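Local atomic coordinates of DNA repair protein XRCC1 (Mus musculus, PDB entry 3PC6), a protein that serves as a scaffold in DNA single-strand break repair, assembling repair proteins and binding poly-ADP-ribose chains. Residues B[5-11]-B[80-86]; B[15-19]-B[50-56]; B[70-76]-B[88-94]. Residue numbers count along the deposited sequence, not the author numbering.

Contact 1 of 3, residues B[5-11]-B[80-86]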
loop_
_atom_site.group_PDB
_atom_site.type_symbol
_atom_site.label_atom_id
_atom_site.label_comp_id
_atom_site.label_asym_id
_atom_site.label_seq_id
_atom_site.Cartn_x
_atom_site.Cartn_y
_atom_site.Cartn_z
ATOM N N PRO B 5 0.754 -13.162 -5.030
ATOM C CA PRO B 5 0.138 -13.190 -6.360
ATOM C C PRO B 5 0.311 -11.851 -7.068
ATOM O O PRO B 5 0.464 -10.827 -6.403
ATOM C CB PRO B 5 -1.340 -13.447 -6.054
ATOM C CG PRO B 5 -1.340 -14.136 -4.741
ATOM C CD PRO B 5 -0.197 -13.535 -3.970
ATOM N N ASP B 6 0.278 -11.864 -8.397
ATOM C CA ASP B 6 0.497 -10.661 -9.198
ATOM C C ASP B 6 -0.704 -10.303 -10.075
ATOM O O ASP B 6 -0.555 -9.568 -11.046
ATOM C CB ASP B 6 1.714 -10.841 -10.120
ATOM C CG ASP B 6 3.024 -10.956 -9.358
ATOM O OD1 ASP B 6 3.072 -10.574 -8.169
ATOM O OD2 ASP B 6 4.014 -11.423 -9.963
ATOM N N PHE B 7 -1.885 -10.818 -9.749
ATOM C CA PHE B 7 -3.023 -10.667 -10.665
ATOM C C PHE B 7 -3.541 -9.233 -10.877
ATOM O O PHE B 7 -4.385 -9.001 -11.752
ATOM C CB PHE B 7 -4.162 -11.637 -10.320
ATOM C CG PHE B 7 -4.620 -11.575 -8.892
ATOM C CD1 PHE B 7 -5.448 -10.546 -8.458
ATOM C CD2 PHE B 7 -4.253 -12.562 -7.991
ATOM C CE1 PHE B 7 -5.883 -10.496 -7.140
ATOM C CE2 PHE B 7 -4.680 -12.519 -6.672
ATOM C CZ PHE B 7 -5.495 -11.484 -6.244
ATOM N N PHE B 8 -3.038 -8.274 -10.100
ATOM C CA PHE B 8 -3.354 -6.863 -10.358
ATOM C C PHE B 8 -2.228 -6.140 -11.087
ATOM O O PHE B 8 -2.280 -4.926 -11.277
ATOM C CB PHE B 8 -3.676 -6.110 -9.063
ATOM C CG PHE B 8 -5.048 -6.391 -8.517
ATOM C CD1 PHE B 8 -6.048 -6.881 -9.335
ATOM C CD2 PHE B 8 -5.341 -6.147 -7.181
ATOM C CE1 PHE B 8 -7.311 -7.133 -8.835
ATOM C CE2 PHE B 8 -6.609 -6.396 -6.673
ATOM C CZ PHE B 8 -7.595 -6.890 -7.505
ATOM N N GLU B 9 -1.204 -6.880 -11.500
ATOM C CA GLU B 9 -0.074 -6.264 -12.185
ATOM C C GLU B 9 -0.526 -5.434 -13.385
ATOM O O GLU B 9 -1.357 -5.877 -14.181
ATOM C CB GLU B 9 0.914 -7.340 -12.637
ATOM C CG GLU B 9 2.244 -6.797 -13.129
ATOM C CD GLU B 9 3.245 -7.904 -13.410
ATOM O OE1 GLU B 9 2.820 -8.981 -13.884
ATOM O OE2 GLU B 9 4.451 -7.698 -13.154
ATOM N N GLY B 10 0.018 -4.226 -13.515
ATOM C CA GLY B 10 -0.295 -3.365 -14.645
ATOM C C GLY B 10 -1.630 -2.630 -14.563
ATOM O O GLY B 10 -1.973 -1.864 -15.457
ATOM N N LYS B 11 -2.386 -2.853 -13.495
ATOM C CA LYS B 11 -3.696 -2.215 -13.347
ATOM C C LYS B 11 -3.642 -1.032 -12.376
ATOM O O LYS B 11 -3.081 -1.151 -11.295
ATOM C CB LYS B 11 -4.721 -3.238 -12.867
ATOM C CG LYS B 11 -4.912 -4.401 -13.830
ATOM C CD LYS B 11 -6.175 -5.176 -13.514
ATOM C CE LYS B 11 -6.302 -6.391 -14.415
ATOM N NZ LYS B 11 -5.993 -6.066 -15.830
ATOM N N CYS B 80 -11.609 -10.861 -5.266
ATOM C CA CYS B 80 -10.380 -11.262 -5.933
ATOM C C CYS B 80 -9.424 -11.873 -4.906
ATOM O O CYS B 80 -8.711 -12.826 -5.208
ATOM C CB CYS B 80 -9.697 -10.081 -6.618
ATOM S SG CYS B 80 -10.537 -9.471 -8.098
ATOM N N ASN B 81 -9.410 -11.310 -3.701
ATOM C CA ASN B 81 -8.568 -11.828 -2.619
ATOM C C ASN B 81 -9.075 -13.176 -2.133
ATOM O O ASN B 81 -8.311 -14.139 -2.023
ATOM C CB ASN B 81 -8.521 -10.843 -1.453
ATOM C CG ASN B 81 -7.768 -11.394 -0.260
ATOM O OD1 ASN B 81 -6.586 -11.715 -0.361
ATOM N ND2 ASN B 81 -8.450 -11.505 0.879
ATOM N N GLU B 82 -10.372 -13.238 -1.848
ATOM C CA GLU B 82 -11.019 -14.474 -1.426
ATOM C C GLU B 82 -10.783 -15.623 -2.405
ATOM O O GLU B 82 -10.567 -16.759 -1.988
ATOM C CB GLU B 82 -12.520 -14.250 -1.204
ATOM C CG GLU B 82 -13.309 -15.513 -0.898
ATOM N N LYS B 83 -10.808 -15.333 -3.702
ATOM C CA LYS B 83 -10.603 -16.371 -4.715
ATOM C C LYS B 83 -9.157 -16.454 -5.202
ATOM O O LYS B 83 -8.804 -17.359 -5.958
ATOM C CB LYS B 83 -11.543 -16.166 -5.907
ATOM C CG LYS B 83 -13.018 -16.333 -5.572
ATOM C CD LYS B 83 -13.322 -17.748 -5.097
ATOM C CE LYS B 83 -14.740 -17.864 -4.552
ATOM N NZ LYS B 83 -14.926 -17.087 -3.290
ATOM N N GLN B 84 -8.329 -15.509 -4.769
ATOM C CA GLN B 84 -6.930 -15.447 -5.192
ATOM C C GLN B 84 -6.761 -15.447 -6.712
ATOM O O GLN B 84 -5.900 -16.141 -7.257
ATOM C CB GLN B 84 -6.116 -16.575 -4.545
ATOM C CG GLN B 84 -5.904 -16.389 -3.045
ATOM C CD GLN B 84 -4.998 -15.207 -2.725
ATOM O OE1 GLN B 84 -3.799 -15.231 -3.015
ATOM N NE2 GLN B 84 -5.569 -14.164 -2.122
ATOM N N LYS B 85 -7.581 -14.657 -7.398
ATOM C CA LYS B 85 -7.446 -14.498 -8.844
ATOM C C LYS B 85 -8.168 -13.234 -9.302
ATOM O O LYS B 85 -8.946 -12.653 -8.546
ATOM C CB LYS B 85 -7.992 -15.722 -9.582
ATOM C CG LYS B 85 -9.489 -15.931 -9.418
ATOM C CD LYS B 85 -9.980 -17.084 -10.283
ATOM C CE LYS B 85 -11.480 -17.286 -10.133
ATOM N NZ LYS B 85 -11.987 -18.394 -10.991
ATOM N N LEU B 86 -7.904 -12.815 -10.537
ATOM C CA LEU B 86 -8.554 -11.637 -11.099
ATOM C C LEU B 86 -9.961 -11.949 -11.590
ATOM O O LEU B 86 -10.129 -12.594 -12.625
ATOM C CB LEU B 86 -7.730 -11.081 -12.256
ATOM C CG LEU B 86 -8.295 -9.851 -12.955
ATOM C CD1 LEU B 86 -8.319 -8.667 -11.986
ATOM C CD2 LEU B 86 -7.480 -9.517 -14.195
#

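Contact 2 of 3, residues B[15-19]-B[50-56]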
loop_
_atom_site.group_PDB
_atom_site.type_symbol
_atom_site.label_atom_id
_atom_site.label_comp_id
_atom_site.label_asym_id
_atom_site.label_seq_id
_atom_site.Cartn_x
_atom_site.Cartn_y
_atom_site.Cartn_z
ATOM N N LEU B 15 -9.102 5.164 -5.497
ATOM C CA LEU B 15 -10.100 4.880 -4.473
ATOM C C LEU B 15 -10.939 6.135 -4.261
ATOM O O LEU B 15 -10.460 7.166 -3.780
ATOM C CB LEU B 15 -9.436 4.403 -3.165
ATOM C CG LEU B 15 -8.544 3.152 -3.314
ATOM C CD1 LEU B 15 -7.967 2.710 -1.951
ATOM C CD2 LEU B 15 -9.278 1.986 -3.979
ATOM N N TYR B 16 -12.195 6.066 -4.663
ATOM C CA TYR B 16 -13.037 7.253 -4.613
ATOM C C TYR B 16 -13.758 7.342 -3.275
ATOM O O TYR B 16 -14.468 6.424 -2.888
ATOM C CB TYR B 16 -14.039 7.227 -5.769
ATOM C CG TYR B 16 -15.096 8.302 -5.677
ATOM C CD1 TYR B 16 -14.953 9.504 -6.352
ATOM C CD2 TYR B 16 -16.232 8.115 -4.901
ATOM C CE1 TYR B 16 -15.923 10.496 -6.259
ATOM C CE2 TYR B 16 -17.206 9.101 -4.795
ATOM C CZ TYR B 16 -17.048 10.284 -5.477
ATOM O OH TYR B 16 -18.019 11.257 -5.372
ATOM N N GLY B 17 -13.545 8.441 -2.560
ATOM C CA GLY B 17 -14.343 8.757 -1.393
ATOM C C GLY B 17 -14.127 7.911 -0.161
ATOM O O GLY B 17 -13.048 7.332 0.055
ATOM N N GLU B 18 -15.181 7.832 0.653
ATOM C CA GLU B 18 -15.108 7.209 1.965
ATOM C C GLU B 18 -15.626 5.776 1.999
ATOM O O GLU B 18 -16.529 5.396 1.247
ATOM C CB GLU B 18 -15.847 8.068 2.995
ATOM C CG GLU B 18 -15.234 9.445 3.159
ATOM C CD GLU B 18 -15.939 10.283 4.208
ATOM O OE1 GLU B 18 -17.171 10.132 4.363
ATOM O OE2 GLU B 18 -15.259 11.098 4.869
ATOM N N PHE B 19 -15.018 4.992 2.876
ATOM C CA PHE B 19 -15.347 3.599 3.082
ATOM C C PHE B 19 -15.488 3.386 4.586
ATOM O O PHE B 19 -14.859 4.093 5.381
ATOM C CB PHE B 19 -14.237 2.707 2.516
ATOM C CG PHE B 19 -14.034 2.872 1.027
ATOM C CD1 PHE B 19 -13.189 3.852 0.536
ATOM C CD2 PHE B 19 -14.720 2.067 0.126
ATOM C CE1 PHE B 19 -13.019 4.025 -0.842
ATOM C CE2 PHE B 19 -14.557 2.228 -1.239
ATOM C CZ PHE B 19 -13.706 3.210 -1.724
ATOM N N ILE B 50 -12.794 2.781 -7.684
ATOM C CA ILE B 50 -13.468 1.970 -6.673
ATOM C C ILE B 50 -14.291 2.877 -5.779
ATOM O O ILE B 50 -13.765 3.835 -5.219
ATOM C CB ILE B 50 -12.468 1.198 -5.797
ATOM C CG1 ILE B 50 -11.461 0.432 -6.663
ATOM C CG2 ILE B 50 -13.208 0.291 -4.819
ATOM C CD1 ILE B 50 -12.071 -0.590 -7.639
ATOM N N THR B 51 -15.584 2.591 -5.666
ATOM C CA THR B 51 -16.488 3.452 -4.909
ATOM C C THR B 51 -17.573 2.672 -4.164
ATOM O O THR B 51 -18.170 1.753 -4.717
ATOM C CB THR B 51 -17.163 4.503 -5.818
ATOM O OG1 THR B 51 -18.175 5.200 -5.079
ATOM C CG2 THR B 51 -17.795 3.848 -7.047
ATOM N N ALA B 52 -17.824 3.053 -2.915
ATOM C CA ALA B 52 -18.932 2.482 -2.146
ATOM C C ALA B 52 -20.173 3.403 -2.169
ATOM O O ALA B 52 -21.206 3.086 -1.573
ATOM C CB ALA B 52 -18.484 2.225 -0.698
ATOM N N GLN B 53 -20.054 4.529 -2.869
ATOM C CA GLN B 53 -21.065 5.589 -2.854
ATOM C C GLN B 53 -22.024 5.507 -4.045
ATOM O O GLN B 53 -21.823 4.710 -4.956
ATOM C CB GLN B 53 -20.368 6.956 -2.871
ATOM C CG GLN B 53 -19.232 7.101 -1.857
ATOM C CD GLN B 53 -19.722 7.281 -0.431
ATOM O OE1 GLN B 53 -19.207 6.657 0.501
ATOM N NE2 GLN B 53 -20.717 8.142 -0.251
ATOM N N GLU B 54 -23.064 6.341 -4.029
ATOM C CA GLU B 54 -23.940 6.499 -5.187
ATOM C C GLU B 54 -23.114 7.060 -6.344
ATOM O O GLU B 54 -22.130 7.761 -6.116
ATOM C CB GLU B 54 -25.098 7.461 -4.864
ATOM N N TRP B 55 -23.503 6.740 -7.572
ATOM C CA TRP B 55 -22.881 7.322 -8.757
ATOM C C TRP B 55 -22.696 8.820 -8.560
ATOM O O TRP B 55 -23.610 9.513 -8.113
ATOM C CB TRP B 55 -23.757 7.083 -9.995
ATOM C CG TRP B 55 -23.170 7.611 -11.280
ATOM C CD1 TRP B 55 -23.424 8.820 -11.866
ATOM C CD2 TRP B 55 -22.241 6.938 -12.137
ATOM N NE1 TRP B 55 -22.712 8.936 -13.037
ATOM C CE2 TRP B 55 -21.972 7.797 -13.220
ATOM C CE3 TRP B 55 -21.603 5.695 -12.090
ATOM C CZ2 TRP B 55 -21.096 7.453 -14.245
ATOM C CZ3 TRP B 55 -20.740 5.356 -13.116
ATOM C CH2 TRP B 55 -20.495 6.233 -14.176
ATOM N N ASP B 56 -21.506 9.310 -8.882
ATOM C CA ASP B 56 -21.220 10.740 -8.842
ATOM C C ASP B 56 -21.372 11.295 -10.253
ATOM O O ASP B 56 -20.692 10.841 -11.175
ATOM C CB ASP B 56 -19.794 10.961 -8.321
ATOM C CG ASP B 56 -19.433 12.439 -8.175
ATOM O OD1 ASP B 56 -20.071 13.292 -8.830
ATOM O OD2 ASP B 56 -18.488 12.740 -7.415
HETATM O O HOH W 1 -16.579 5.401 -1.678
#

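Contact 3 of 3, residues B[70-76]-B[88-94]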
loop_
_atom_site.group_PDB
_atom_site.type_symbol
_atom_site.label_atom_id
_atom_site.label_comp_id
_atom_site.label_asym_id
_atom_site.label_seq_id
_atom_site.Cartn_x
_atom_site.Cartn_y
_atom_site.Cartn_z
ATOM N N ALA B 70 -13.443 2.234 -15.689
ATOM C CA ALA B 70 -14.454 1.322 -15.166
ATOM C C ALA B 70 -14.726 1.693 -13.719
ATOM O O ALA B 70 -13.792 1.941 -12.955
ATOM C CB ALA B 70 -13.966 -0.102 -15.243
ATOM N N PHE B 71 -16.000 1.720 -13.344
ATOM C CA PHE B 71 -16.399 2.050 -11.971
ATOM C C PHE B 71 -16.878 0.781 -11.284
ATOM O O PHE B 71 -17.726 0.060 -11.830
ATOM C CB PHE B 71 -17.497 3.118 -12.010
ATOM C CG PHE B 71 -17.071 4.369 -12.739
ATOM C CD1 PHE B 71 -17.164 4.452 -14.113
ATOM C CD2 PHE B 71 -16.511 5.432 -12.041
ATOM C CE1 PHE B 71 -16.746 5.589 -14.783
ATOM C CE2 PHE B 71 -16.081 6.568 -12.705
ATOM C CZ PHE B 71 -16.198 6.642 -14.079
ATOM N N VAL B 72 -16.327 0.492 -10.105
ATOM C CA VAL B 72 -16.519 -0.817 -9.479
ATOM C C VAL B 72 -16.694 -0.728 -7.966
ATOM O O VAL B 72 -16.103 0.140 -7.326
ATOM C CB VAL B 72 -15.300 -1.717 -9.729
ATOM C CG1 VAL B 72 -15.648 -3.183 -9.452
ATOM C CG2 VAL B 72 -14.775 -1.527 -11.133
ATOM N N ARG B 73 -17.490 -1.643 -7.408
ATOM C CA ARG B 73 -17.676 -1.767 -5.955
ATOM C C ARG B 73 -16.465 -2.408 -5.264
ATOM O O ARG B 73 -15.804 -3.265 -5.831
ATOM C CB ARG B 73 -18.928 -2.603 -5.652
ATOM C CG ARG B 73 -20.258 -1.936 -6.097
ATOM C CD ARG B 73 -20.387 -0.572 -5.446
ATOM N NE ARG B 73 -21.679 0.064 -5.697
ATOM C CZ ARG B 73 -21.908 1.360 -5.530
ATOM N NH1 ARG B 73 -20.925 2.154 -5.124
ATOM N NH2 ARG B 73 -23.113 1.867 -5.784
ATOM N N PRO B 74 -16.184 -2.004 -4.014
ATOM C CA PRO B 74 -15.034 -2.607 -3.319
ATOM C C PRO B 74 -15.143 -4.132 -3.150
ATOM O O PRO B 74 -14.114 -4.800 -3.027
ATOM C CB PRO B 74 -15.002 -1.886 -1.965
ATOM C CG PRO B 74 -16.299 -1.136 -1.850
ATOM C CD PRO B 74 -16.810 -0.912 -3.250
ATOM N N ARG B 75 -16.355 -4.682 -3.160
ATOM C CA ARG B 75 -16.516 -6.138 -3.095
ATOM C C ARG B 75 -15.697 -6.869 -4.173
ATOM O O ARG B 75 -15.284 -8.009 -3.977
ATOM C CB ARG B 75 -17.996 -6.545 -3.176
ATOM C CG ARG B 75 -18.232 -8.061 -3.178
ATOM C CD ARG B 75 -17.762 -8.723 -1.871
ATOM N NE ARG B 75 -18.603 -8.358 -0.732
ATOM C CZ ARG B 75 -18.348 -8.688 0.534
ATOM N NH1 ARG B 75 -17.264 -9.390 0.839
ATOM N NH2 ARG B 75 -19.178 -8.311 1.498
ATOM N N TRP B 76 -15.469 -6.226 -5.316
ATOM C CA TRP B 76 -14.654 -6.836 -6.370
ATOM C C TRP B 76 -13.256 -7.199 -5.851
ATOM O O TRP B 76 -12.767 -8.307 -6.068
ATOM C CB TRP B 76 -14.509 -5.870 -7.538
ATOM C CG TRP B 76 -13.573 -6.302 -8.627
ATOM C CD1 TRP B 76 -13.511 -7.527 -9.225
ATOM C CD2 TRP B 76 -12.604 -5.482 -9.297
ATOM N NE1 TRP B 76 -12.552 -7.524 -10.213
ATOM C CE2 TRP B 76 -11.981 -6.283 -10.276
ATOM C CE3 TRP B 76 -12.198 -4.149 -9.156
ATOM C CZ2 TRP B 76 -10.980 -5.797 -11.111
ATOM C CZ3 TRP B 76 -11.208 -3.666 -9.996
ATOM C CH2 TRP B 76 -10.609 -4.488 -10.958
ATOM N N PRO B 88 -13.795 -10.759 -13.083
ATOM C CA PRO B 88 -14.280 -9.690 -13.969
ATOM C C PRO B 88 -14.950 -8.568 -13.177
ATOM O O PRO B 88 -15.855 -8.839 -12.380
ATOM C CB PRO B 88 -15.328 -10.396 -14.849
ATOM C CG PRO B 88 -15.104 -11.875 -14.650
ATOM C CD PRO B 88 -14.524 -12.025 -13.277
ATOM N N HIS B 89 -14.516 -7.330 -13.401
ATOM C CA HIS B 89 -15.052 -6.182 -12.657
ATOM C C HIS B 89 -16.515 -5.935 -12.995
ATOM O O HIS B 89 -17.255 -5.343 -12.206
ATOM C CB HIS B 89 -14.257 -4.920 -12.967
ATOM C CG HIS B 89 -14.232 -4.562 -14.421
ATOM N ND1 HIS B 89 -15.156 -3.716 -14.998
ATOM C CD2 HIS B 89 -13.398 -4.943 -15.417
ATOM C CE1 HIS B 89 -14.886 -3.583 -16.285
ATOM N NE2 HIS B 89 -13.829 -4.322 -16.564
ATOM N N GLN B 90 -16.933 -6.382 -14.173
ATOM C CA GLN B 90 -18.313 -6.162 -14.617
ATOM C C GLN B 90 -19.347 -6.705 -13.633
ATOM O O GLN B 90 -20.449 -6.164 -13.517
ATOM C CB GLN B 90 -18.555 -6.765 -16.011
ATOM C CG GLN B 90 -17.802 -6.078 -17.137
ATOM C CD GLN B 90 -16.460 -6.720 -17.395
ATOM O OE1 GLN B 90 -15.853 -7.300 -16.489
ATOM N NE2 GLN B 90 -15.979 -6.621 -18.629
ATOM N N LEU B 91 -18.974 -7.768 -12.928
ATOM C CA LEU B 91 -19.849 -8.405 -11.949
ATOM C C LEU B 91 -20.094 -7.512 -10.737
ATOM O O LEU B 91 -20.956 -7.806 -9.907
ATOM C CB LEU B 91 -19.243 -9.734 -11.486
ATOM C CG LEU B 91 -19.179 -10.851 -12.528
ATOM C CD1 LEU B 91 -18.277 -11.986 -12.055
ATOM C CD2 LEU B 91 -20.582 -11.357 -12.832
ATOM N N TYR B 92 -19.330 -6.426 -10.645
ATOM C CA TYR B 92 -19.387 -5.515 -9.505
ATOM C C TYR B 92 -19.460 -4.064 -9.961
ATOM O O TYR B 92 -19.133 -3.142 -9.208
ATOM C CB TYR B 92 -18.135 -5.720 -8.630
ATOM C CG TYR B 92 -17.931 -7.158 -8.214
ATOM C CD1 TYR B 92 -18.571 -7.670 -7.089
ATOM C CD2 TYR B 92 -17.109 -8.009 -8.945
ATOM C CE1 TYR B 92 -18.400 -8.990 -6.704
ATOM C CE2 TYR B 92 -16.933 -9.332 -8.567
ATOM C CZ TYR B 92 -17.586 -9.813 -7.443
ATOM O OH TYR B 92 -17.423 -11.119 -7.042
ATOM N N GLY B 93 -19.890 -3.864 -11.200
ATOM C CA GLY B 93 -19.938 -2.542 -11.783
ATOM C C GLY B 93 -20.870 -1.574 -11.085
ATOM O O GLY B 93 -21.821 -1.962 -10.394
ATOM N N VAL B 94 -20.588 -0.294 -11.284
ATOM C CA VAL B 94 -21.411 0.782 -10.743
ATOM C C VAL B 94 -21.899 1.614 -11.920
ATOM O O VAL B 94 -21.103 2.009 -12.774
ATOM C CB VAL B 94 -20.584 1.699 -9.821
ATOM C CG1 VAL B 94 -21.457 2.785 -9.195
ATOM C CG2 VAL B 94 -19.855 0.874 -8.741
HETATM O O HOH W 2 -17.528 -1.794 -14.146
HETATM O O HOH W 3 -23.287 -1.638 -8.012
#

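Contact 1 of 3, residues B[5-11]-B[80-86]
No hydrogen bond joins 5-11 to 80-86; the N-terminal loop is held to the end of a helix by packing, chiefly of Phe7. Its ring lies against a helix terminus built as a Schellman motif: Gln84, with positive phi, is the C' residue, Lys85 N reaches back to Cys80 O (3.1 Å) and Gln84 N to Asn81 O (3.1 Å). Lys85 N sits over one face of the ring, 3.7 Å from Phe7 CE2, while Phe7 CE1 meets Cys80 CB at 3.9 Å. Phe8, next along a type I turn from Asp6 to Glu9, brings CE1 within 3.6 Å of Leu86 CD1 and makes a sulfur-aromatic contact with Cys80, SG lying 5.1 Å from the ring centroid. Lys11 CE reaches Leu86 CD2 at 3.3 Å. Phe34 touches both Phe7 and Phe8, and Asp6 forms a salt bridge with Arg29 of the second subunit. In this second BRCT domain of XRCC1, the contact fastens the loop leading to strand 12-16 onto the C-terminal end of helix 75-83.

Contact 2 of 3, residues B[15-19]-B[50-56]
Tyr16, Ile50 and Phe19 have the most surface covered where strands 12-16 and 48-51, parallel neighbours in the BRCT sheet, run out into loops. Tyr16 works at both ends: its backbone N donates to Ile50 O (2.8 Å), a bond of the parallel ladder, and its OH donates to Asp56 OD2 at 2.6 Å. Asp56 OD1 caps the backbone N of Asn58, just ahead of helix 59-65. Ile50 points to the same face of the sheet as Leu15, with Leu15 CD2 3.8 Å from Ile50 CB; helices 23-33 and 75-83 pack over that face. Phe19 folds back from the loop, setting CZ 4.3 Å from Ile50 CG2 and CD2 3.9 Å from Ala52 CB. Where the strands diverge, one water donates to Tyr16 O (2.6 Å) and Glu18 O (2.9 Å) and accepts from Ala52 N (2.9 Å). The Leu15 and Ile50 face is thus apolar, whereas on the Tyr16 face a short bond to a carboxylate ties strand 12-16 to the turn ahead of helix 59-65.

Contact 3 of 3, residues B[70-76]-B[88-94]
Tyr92 lays its ring over the backbone of Trp76, whose CA stands 3.8 Å from the ring centroid and 15° off its normal, a CH-pi contact. Here the loop that follows helix 75-83 in this BRCT fold returns past edge strand 70-72 and that helix's first turn. The Trp76 indole in turn offers a face to His89: His89 CA sits 3.9 Å from the centroid of the indole five-membered ring, while NE1 is hydrogen-bonded to Leu87 O. Beyond the short 3-10 turn at 89-91, Gly93 forms a single backbone bridge with Val72, framed by two bonds, Arg73 N to Tyr92 O (2.9 Å) and Val94 N to Phe71 O (2.9 Å). Val94 packs its CB 4.0 Å from Phe71 CB and puts CG2 over one face of the Arg73 guanidinium, whose NH1 bonds Thr51 O and Gln53 O. At the strand's other end, Ala70 CB touches His89 CE1 at 3.7 Å. One water donates to Phe71 O at 3.0 Å and lies 3.2 Å from His89 ND1.

In the fold
All three contacts mix buried and exposed residues, and their centres lie about 6, 8 and 13 Å from the centre of the chain for contacts 3, 2 and 1. Contact 1 has the fewest buried residues, contact 3 the most. Contacts 1 and 3 share helix 75-83, one at its end and the other at its start, and meet where Leu86 CD1 packs 4.0 Å from Trp76 CZ2. Contacts 2 and 3 both reach the parallel sheet through neighbouring strands 48-51 and 70-72, and Arg73 links them. Both use backbone bonds and waters, but contact 2 adds a tyrosine-carboxylate bond, whereas contact 3 adds CH-pi packing on ring faces. Contacts 1 and 2 lie on opposite sides of the chain's centre.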